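Local coordinates for protein phospholipase C-beta (PLC-beta) (Sepia officinalis, PDB 3QR0) that belongs to the phospholipase C-beta family and joins a PH domain, EF-hands, a TIM barrel made of X and Y parts and a C2 domain, with calcium bound, at residues 327-332 and 457-462; 439-444 and 463-468. All blocks are in the same frame, centred on the assembly; numbering follows the deposited sequence.

In the fold
Both contacts lie within the X part of the TIM barrel, their centres about 13 Å apart. Their segments alternate along the chain (327-332, 439-444, 457-462, 463-468), and 457-462 of interaction 1 runs directly into 463-468 of interaction 2. Interaction 1 ties the loop ahead of strand 332-334 to the loop leading into strand 466-469; interaction 2 covers an edge of that same strand with the chain that follows helix 422-436. Leu-462 joins them, its CD2 lying 3.7 Å from Leu-441 CD2. Strand 466-469 pairs on its other edge with strand 412-418, which carries Glu-417 of the calcium site, so interaction 2 lies one strand from a calcium ligand, and interaction 1 joins it through the loop 457-462.

Interaction 1: residues 327-332 and 457-462; sequences LTLAAY and PTPYDL
The ring of Tyr-332 carries Pro-459 on one face, while Leu-327 C and Leu-329 O lie in its plane at the edge. Pro-459 CG stands 3.8 Å from the ring centroid of Tyr-332 and 23° off the normal, a CH-pi contact displaced toward the CE2 rim, where Pro-459 CD approaches Tyr-332 CE2 to 3.5 Å. The two side chains meet tip to tip. The hydroxyl end of the ring is anchored: Leu-327 N donates to Tyr-332 OH over 3.1 Å, and the same oxygen is hydrogen-bonded to Asn-324 O. In the TIM barrel this joins the 3-10 turn 329-331, just ahead of strand 332-334, to the loop before strand 466-469, with Tyr-622 and Leu-624 of strand 622-624 also touching Tyr-332. One backbone bond crosses: Leu-329 N to Pro-457 O, 3.1 Å, bent (144° at the hydrogen) but in the carbonyl plane. Beside it Leu-327 O receives a CA-H contact from Thr-458 CA at 3.1 Å. With chi1 75°, Thr-458 OG1 sits between backbone N and carbonyl carbon and accepts from Asp-461 N at 3.0 Å, an ST motif; reciprocally, Asp-461 OD2 takes the Thr-458 N-H from above its carboxylate plane.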
ATOM      1  N   LEU A 327       2.863  19.910 -11.767  1.00 25.37           N
ATOM      2  CA  LEU A 327       4.183  19.994 -12.385  1.00 25.28           C
ATOM      3  C   LEU A 327       4.281  18.965 -13.510  1.00 24.88           C
ATOM      4  O   LEU A 327       3.426  18.087 -13.632  1.00 23.82           O
ATOM      5  CB  LEU A 327       5.277  19.765 -11.340  1.00 25.35           C
ATOM      6  CG  LEU A 327       5.290  20.804 -10.204  1.00 26.50           C
ATOM      7  CD1 LEU A 327       6.314  20.441  -9.147  1.00 28.41           C
ATOM      8  CD2 LEU A 327       5.546  22.209 -10.753  1.00 27.48           C
ATOM      9  N   THR A 328       5.315  19.087 -14.337  1.00 24.87           N
ATOM     10  CA  THR A 328       5.554  18.142 -15.423  1.00 25.10           C
ATOM     11  C   THR A 328       5.560  16.682 -14.931  1.00 23.97           C
ATOM     12  O   THR A 328       6.023  16.409 -13.827  1.00 23.28           O
ATOM     13  CB  THR A 328       6.889  18.449 -16.133  1.00 25.37           C
ATOM     14  OG1 THR A 328       7.148  17.452 -17.125  1.00 26.23           O
ATOM     15  CG2 THR A 328       8.054  18.471 -15.130  1.00 25.91           C
ATOM     16  N   LEU A 329       5.040  15.760 -15.747  1.00 23.88           N
ATOM     17  CA  LEU A 329       5.056  14.310 -15.429  1.00 23.58           C
ATOM     18  C   LEU A 329       6.415  13.794 -14.960  1.00 22.98           C
ATOM     19  O   LEU A 329       6.490  12.900 -14.108  1.00 22.69           O
ATOM     20  CB  LEU A 329       4.638  13.463 -16.642  1.00 24.19           C
ATOM     21  CG  LEU A 329       3.173  13.035 -16.779  1.00 25.44           C
ATOM     22  CD1 LEU A 329       2.964  12.300 -18.109  1.00 26.03           C
ATOM     23  CD2 LEU A 329       2.753  12.148 -15.616  1.00 26.42           C
ATOM     24  N   ALA A 330       7.482  14.331 -15.545  1.00 22.99           N
ATOM     25  CA  ALA A 330       8.849  13.939 -15.199  1.00 22.95           C
ATOM     26  C   ALA A 330       9.202  14.208 -13.724  1.00 22.39           C
ATOM     27  O   ALA A 330      10.168  13.653 -13.215  1.00 22.61           O
ATOM     28  CB  ALA A 330       9.855  14.647 -16.126  1.00 23.49           C
ATOM     29  N   ALA A 331       8.409  15.035 -13.049  1.00 22.16           N
ATOM     30  CA  ALA A 331       8.663  15.421 -11.661  1.00 21.76           C
ATOM     31  C   ALA A 331       8.181  14.418 -10.603  1.00 21.01           C
ATOM     32  O   ALA A 331       8.366  14.650  -9.416  1.00 21.01           O
ATOM     33  CB  ALA A 331       8.041  16.797 -11.391  1.00 22.22           C
ATOM     34  N   TYR A 332       7.584  13.308 -11.025  1.00 20.59           N
ATOM     35  CA  TYR A 332       6.921  12.396 -10.096  1.00 20.21           C
ATOM     36  C   TYR A 332       7.491  10.991 -10.128  1.00 19.91           C
ATOM     37  O   TYR A 332       7.954  10.520 -11.163  1.00 20.27           O
ATOM     38  CB  TYR A 332       5.427  12.327 -10.416  1.00 20.04           C
ATOM     39  CG  TYR A 332       4.755  13.662 -10.304  1.00 20.16           C
ATOM     40  CD1 TYR A 332       4.140  14.061  -9.123  1.00 20.20           C
ATOM     41  CD2 TYR A 332       4.758  14.546 -11.372  1.00 21.03           C
ATOM     42  CE1 TYR A 332       3.532  15.311  -9.015  1.00 19.80           C
ATOM     43  CE2 TYR A 332       4.159  15.790 -11.273  1.00 21.54           C
ATOM     44  CZ  TYR A 332       3.553  16.168 -10.096  1.00 20.82           C
ATOM     45  OH  TYR A 332       2.968  17.405 -10.019  1.00 20.62           O
ATOM     46  N   PRO A 457       2.873  17.555 -20.137  1.00 25.06           N
ATOM     47  CA  PRO A 457       1.742  17.986 -19.313  1.00 24.74           C
ATOM     48  C   PRO A 457       1.863  17.496 -17.872  1.00 23.90           C
ATOM     49  O   PRO A 457       2.728  16.673 -17.571  1.00 22.86           O
ATOM     50  CB  PRO A 457       0.532  17.329 -19.991  1.00 25.03           C
ATOM     51  CG  PRO A 457       0.970  17.008 -21.366  1.00 25.68           C
ATOM     52  CD  PRO A 457       2.438  16.727 -21.277  1.00 25.54           C
ATOM     53  N   THR A 458       0.998  18.001 -17.000  1.00 23.99           N
ATOM     54  CA  THR A 458       1.011  17.631 -15.581  1.00 23.61           C
ATOM     55  C   THR A 458       0.032  16.492 -15.329  1.00 23.23           C
ATOM     56  O   THR A 458      -0.891  16.289 -16.118  1.00 24.00           O
ATOM     57  CB  THR A 458       0.611  18.817 -14.685  1.00 23.72           C
ATOM     58  OG1 THR A 458      -0.804  19.033 -14.776  1.00 24.37           O
ATOM     59  CG2 THR A 458       1.352  20.099 -15.106  1.00 24.49           C
ATOM     60  N   PRO A 459       0.214  15.746 -14.228  1.00 22.67           N
ATOM     61  CA  PRO A 459      -0.791  14.730 -13.925  1.00 22.80           C
ATOM     62  C   PRO A 459      -2.203  15.321 -13.827  1.00 23.32           C
ATOM     63  O   PRO A 459      -3.174  14.685 -14.250  1.00 23.09           O
ATOM     64  CB  PRO A 459      -0.330  14.165 -12.574  1.00 22.24           C
ATOM     65  CG  PRO A 459       1.139  14.427 -12.527  1.00 22.13           C
ATOM     66  CD  PRO A 459       1.338  15.720 -13.271  1.00 22.17           C
ATOM     67  N   TYR A 460      -2.301  16.538 -13.298  1.00 24.21           N
ATOM     68  CA  TYR A 460      -3.578  17.233 -13.173  1.00 25.24           C
ATOM     69  C   TYR A 460      -4.224  17.475 -14.547  1.00 25.89           C
ATOM     70  O   TYR A 460      -5.434  17.303 -14.709  1.00 25.85           O
ATOM     71  CB  TYR A 460      -3.390  18.556 -12.423  1.00 25.77           C
ATOM     72  CG  TYR A 460      -4.688  19.206 -12.005  1.00 27.56           C
ATOM     73  CD1 TYR A 460      -5.363  18.784 -10.862  1.00 29.15           C
ATOM     74  CD2 TYR A 460      -5.243  20.234 -12.752  1.00 30.69           C
ATOM     75  CE1 TYR A 460      -6.563  19.375 -10.477  1.00 30.69           C
ATOM     76  CE2 TYR A 460      -6.441  20.835 -12.370  1.00 32.10           C
ATOM     77  CZ  TYR A 460      -7.091  20.394 -11.233  1.00 31.41           C
ATOM     78  OH  TYR A 460      -8.276  20.979 -10.853  1.00 34.93           O
ATOM     79  N   ASP A 461      -3.410  17.846 -15.535  1.00 26.34           N
ATOM     80  CA  ASP A 461      -3.905  18.055 -16.900  1.00 27.18           C
ATOM     81  C   ASP A 461      -4.502  16.779 -17.470  1.00 26.82           C
ATOM     82  O   ASP A 461      -5.415  16.838 -18.288  1.00 26.88           O
ATOM     83  CB  ASP A 461      -2.780  18.496 -17.849  1.00 27.75           C
ATOM     84  CG  ASP A 461      -2.225  19.863 -17.521  1.00 29.26           C
ATOM     85  OD1 ASP A 461      -2.950  20.693 -16.925  1.00 30.62           O
ATOM     86  OD2 ASP A 461      -1.046  20.103 -17.879  1.00 30.82           O
ATOM     87  N   LEU A 462      -3.973  15.633 -17.041  1.00 25.77           N
ATOM     88  CA  LEU A 462      -4.289  14.353 -17.655  1.00 25.59           C
ATOM     89  C   LEU A 462      -5.087  13.411 -16.750  1.00 24.98           C
ATOM     90  O   LEU A 462      -5.055  12.203 -16.939  1.00 24.02           O
ATOM     91  CB  LEU A 462      -2.990  13.682 -18.105  1.00 25.36           C
ATOM     92  CG  LEU A 462      -2.200  14.429 -19.186  1.00 26.06           C
ATOM     93  CD1 LEU A 462      -0.949  13.661 -19.552  1.00 26.30           C
ATOM     94  CD2 LEU A 462      -3.057  14.666 -20.419  1.00 27.46           C
TER

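Interaction 2: residues 439-444 and 463-468; sequences LLLDKP and RKKILI
Leu-441 lies alongside Leu-467, both side chains pointing the same way, with Leu-441 CD2 3.9 Å from Leu-467 CG. Its CG is anti to the backbone N (chi1 -170°), and Tyr-520 also touches this leucine. Leu-440 leaves its backbone away from the strand, yet its CD1 branch turns back obliquely across Ile-468, meeting Ile-468 CG1 at 3.7 Å. Leu-439 crosses Ile-466 at a slant, Leu-439 CB resting 3.9 Å from Ile-466 CD1, while its CD2 branch lies 3.4 Å from Lys-464 O. The backbones form a single parallel bridge, Leu-440 facing Ile-466: Ile-466 N donates to Leu-439 O at 2.7 Å, and Ile-466 O receives Leu-441 N at 3.0 Å. The second bond is nearly straight (176° at the hydrogen) and lies in the carbonyl plane, whereas in the first the donor stands 32° out of it. Segment 439-441 thus lines the edge of strand 466-469 in the TIM barrel; the strand's other edge is hydrogen-bonded, through Lys-465 and Leu-467, to Val-412 and Leu-414 of strand 412-418. Ile-466 also packs on Phe-436 of helix 422-436. Beyond the bridge the two chains diverge, and a water spans them, 2.8 Å from Leu-441 O and 2.9 Å from Ile-468 N; Leu-441 O also accepts a hydrogen bond from Asn-519 ND2. A second water links Leu-440 O to Lys-465 NZ, an ammonium held as well by Glu-438 O, the lysine chain being bent at chi2.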
ATOM      1  N   LEU A 439     -11.491   8.086 -22.367  1.00 28.84           N
ATOM      2  CA  LEU A 439     -10.319   7.933 -21.493  1.00 28.09           C
ATOM      3  C   LEU A 439      -8.997   7.937 -22.260  1.00 28.11           C
ATOM      4  O   LEU A 439      -7.960   8.315 -21.716  1.00 27.58           O
ATOM      5  CB  LEU A 439     -10.410   6.634 -20.681  1.00 27.23           C
ATOM      6  CG  LEU A 439     -11.661   6.403 -19.832  1.00 27.23           C
ATOM      7  CD1 LEU A 439     -11.601   5.018 -19.186  1.00 26.54           C
ATOM      8  CD2 LEU A 439     -11.823   7.502 -18.785  1.00 26.48           C
ATOM      9  N   LEU A 440      -9.028   7.500 -23.513  1.00 28.91           N
ATOM     10  CA  LEU A 440      -7.814   7.382 -24.310  1.00 29.43           C
ATOM     11  C   LEU A 440      -7.300   8.751 -24.749  1.00 30.25           C
ATOM     12  O   LEU A 440      -8.028   9.514 -25.390  1.00 30.40           O
ATOM     13  CB  LEU A 440      -8.082   6.512 -25.534  1.00 29.81           C
ATOM     14  CG  LEU A 440      -6.880   6.144 -26.400  1.00 30.21           C
ATOM     15  CD1 LEU A 440      -5.828   5.394 -25.586  1.00 29.74           C
ATOM     16  CD2 LEU A 440      -7.350   5.306 -27.585  1.00 31.43           C
ATOM     17  N   LEU A 441      -6.051   9.056 -24.403  1.00 30.33           N
ATOM     18  CA  LEU A 441      -5.411  10.288 -24.861  1.00 31.51           C
ATOM     19  C   LEU A 441      -4.757  10.017 -26.210  1.00 32.61           C
ATOM     20  O   LEU A 441      -3.592   9.620 -26.285  1.00 32.20           O
ATOM     21  CB  LEU A 441      -4.374  10.799 -23.851  1.00 30.73           C
ATOM     22  CG  LEU A 441      -3.852  12.209 -24.164  1.00 31.48           C
ATOM     23  CD1 LEU A 441      -4.915  13.266 -23.859  1.00 31.21           C
ATOM     24  CD2 LEU A 441      -2.571  12.502 -23.401  1.00 30.78           C
ATOM     25  N   ASP A 442      -5.521  10.234 -27.274  1.00 34.38           N
ATOM     26  CA  ASP A 442      -5.077   9.908 -28.632  1.00 35.91           C
ATOM     27  C   ASP A 442      -4.536  11.125 -29.388  1.00 36.80           C
ATOM     28  O   ASP A 442      -4.209  11.015 -30.569  1.00 37.63           O
ATOM     29  CB  ASP A 442      -6.221   9.247 -29.422  1.00 36.76           C
ATOM     30  CG  ASP A 442      -7.426  10.157 -29.590  1.00 38.77           C
ATOM     31  OD1 ASP A 442      -7.427  11.270 -29.023  1.00 40.07           O
ATOM     32  OD2 ASP A 442      -8.379   9.758 -30.287  1.00 43.42           O
ATOM     33  N   LYS A 443      -4.440  12.266 -28.702  1.00 37.04           N
ATOM     34  CA  LYS A 443      -3.978  13.528 -29.291  1.00 37.91           C
ATOM     35  C   LYS A 443      -3.275  14.398 -28.243  1.00 37.34           C
ATOM     36  O   LYS A 443      -3.611  14.327 -27.060  1.00 36.79           O
ATOM     37  CB  LYS A 443      -5.165  14.328 -29.824  1.00 38.86           C
ATOM     38  CG  LYS A 443      -5.594  13.992 -31.244  1.00 40.92           C
ATOM     39  CD  LYS A 443      -6.597  15.018 -31.781  1.00 42.57           C
ATOM     40  CE  LYS A 443      -6.053  16.451 -31.709  1.00 43.41           C
ATOM     41  NZ  LYS A 443      -6.733  17.386 -32.648  1.00 45.31           N
ATOM     42  N   PRO A 444      -2.323  15.250 -28.676  1.00 37.50           N
ATOM     43  CA  PRO A 444      -1.738  16.227 -27.748  1.00 37.07           C
ATOM     44  C   PRO A 444      -2.781  17.210 -27.221  1.00 37.08           C
ATOM     45  O   PRO A 444      -3.745  17.511 -27.920  1.00 37.85           O
ATOM     46  CB  PRO A 444      -0.709  16.966 -28.612  1.00 37.74           C
ATOM     47  CG  PRO A 444      -0.427  16.062 -29.749  1.00 38.23           C
ATOM     48  CD  PRO A 444      -1.695  15.318 -30.007  1.00 38.16           C
ATOM     49  N   ARG A 463      -5.823  13.964 -15.791  1.00 25.06           N
ATOM     50  CA  ARG A 463      -6.684  13.154 -14.939  1.00 25.11           C
ATOM     51  C   ARG A 463      -7.679  12.376 -15.790  1.00 25.35           C
ATOM     52  O   ARG A 463      -8.203  12.898 -16.776  1.00 25.55           O
ATOM     53  CB  ARG A 463      -7.444  14.018 -13.934  1.00 25.47           C
ATOM     54  CG  ARG A 463      -6.611  14.495 -12.762  1.00 26.02           C
ATOM     55  CD  ARG A 463      -7.418  15.459 -11.911  1.00 27.31           C
ATOM     56  NE  ARG A 463      -7.759  16.648 -12.686  1.00 29.58           N
ATOM     57  CZ  ARG A 463      -8.772  17.472 -12.421  1.00 31.50           C
ATOM     58  NH1 ARG A 463      -9.579  17.262 -11.386  1.00 32.04           N
ATOM     59  NH2 ARG A 463      -8.983  18.514 -13.210  1.00 32.11           N
ATOM     60  N   LYS A 464      -7.914  11.123 -15.408  1.00 25.16           N
ATOM     61  CA  LYS A 464      -8.845  10.237 -16.107  1.00 25.82           C
ATOM     62  C   LYS A 464      -8.445   9.990 -17.562  1.00 25.45           C
ATOM     63  O   LYS A 464      -9.308   9.795 -18.416  1.00 26.14           O
ATOM     64  CB  LYS A 464     -10.277  10.790 -16.031  1.00 26.62           C
ATOM     65  CG  LYS A 464     -10.787  11.004 -14.601  1.00 28.99           C
ATOM     66  CD  LYS A 464     -11.685   9.878 -14.141  1.00 31.44           C
ATOM     67  CE  LYS A 464     -13.077   9.985 -14.750  1.00 33.51           C
ATOM     68  NZ  LYS A 464     -13.736   8.647 -14.842  1.00 35.49           N
ATOM     69  N   LYS A 465      -7.143   9.995 -17.841  1.00 24.57           N
ATOM     70  CA  LYS A 465      -6.640   9.692 -19.179  1.00 24.57           C
ATOM     71  C   LYS A 465      -5.682   8.503 -19.163  1.00 23.87           C
ATOM     72  O   LYS A 465      -4.912   8.318 -18.214  1.00 23.28           O
ATOM     73  CB  LYS A 465      -5.945  10.908 -19.798  1.00 24.99           C
ATOM     74  CG  LYS A 465      -6.842  12.134 -19.978  1.00 26.23           C
ATOM     75  CD  LYS A 465      -7.910  11.900 -21.030  1.00 27.75           C
ATOM     76  CE  LYS A 465      -8.871  13.070 -21.135  1.00 29.71           C
ATOM     77  NZ  LYS A 465     -10.049  12.684 -21.950  1.00 31.10           N
ATOM     78  N   ILE A 466      -5.767   7.696 -20.219  1.00 23.74           N
ATOM     79  CA  ILE A 466      -4.903   6.542 -20.429  1.00 23.41           C
ATOM     80  C   ILE A 466      -3.962   6.885 -21.574  1.00 23.76           C
ATOM     81  O   ILE A 466      -4.412   7.258 -22.665  1.00 23.87           O
ATOM     82  CB  ILE A 466      -5.726   5.287 -20.786  1.00 23.57           C
ATOM     83  CG1 ILE A 466      -6.556   4.839 -19.577  1.00 22.98           C
ATOM     84  CG2 ILE A 466      -4.804   4.144 -21.255  1.00 23.47           C
ATOM     85  CD1 ILE A 466      -7.727   3.937 -19.935  1.00 22.61           C
ATOM     86  N   LEU A 467      -2.659   6.804 -21.308  1.00 23.48           N
ATOM     87  CA  LEU A 467      -1.640   7.082 -22.314  1.00 24.01           C
ATOM     88  C   LEU A 467      -1.033   5.784 -22.817  1.00 23.96           C
ATOM     89  O   LEU A 467      -0.836   4.838 -22.042  1.00 23.37           O
ATOM     90  CB  LEU A 467      -0.542   7.988 -21.754  1.00 24.16           C
ATOM     91  CG  LEU A 467      -0.948   9.451 -21.583  1.00 25.47           C
ATOM     92  CD1 LEU A 467      -1.686   9.633 -20.274  1.00 26.31           C
ATOM     93  CD2 LEU A 467       0.277  10.367 -21.646  1.00 27.78           C
ATOM     94  N   ILE A 468      -0.750   5.746 -24.114  1.00 24.40           N
ATOM     95  CA  ILE A 468      -0.182   4.571 -24.751  1.00 24.86           C
ATOM     96  C   ILE A 468       1.294   4.787 -25.022  1.00 25.06           C
ATOM     97  O   ILE A 468       1.667   5.728 -25.721  1.00 25.27           O
ATOM     98  CB  ILE A 468      -0.857   4.252 -26.106  1.00 25.54           C
ATOM     99  CG1 ILE A 468      -2.376   4.144 -25.949  1.00 25.99           C
ATOM    100  CG2 ILE A 468      -0.285   2.953 -26.681  1.00 25.68           C
ATOM    101  CD1 ILE A 468      -2.822   3.093 -24.961  1.00 25.51           C
TER
HETATM  102  O   HOH W   1      -8.809  11.862 -24.258  1.00 37.39           O
HETATM  103  O   HOH W   2      -1.318   8.129 -25.627  1.00 27.47           O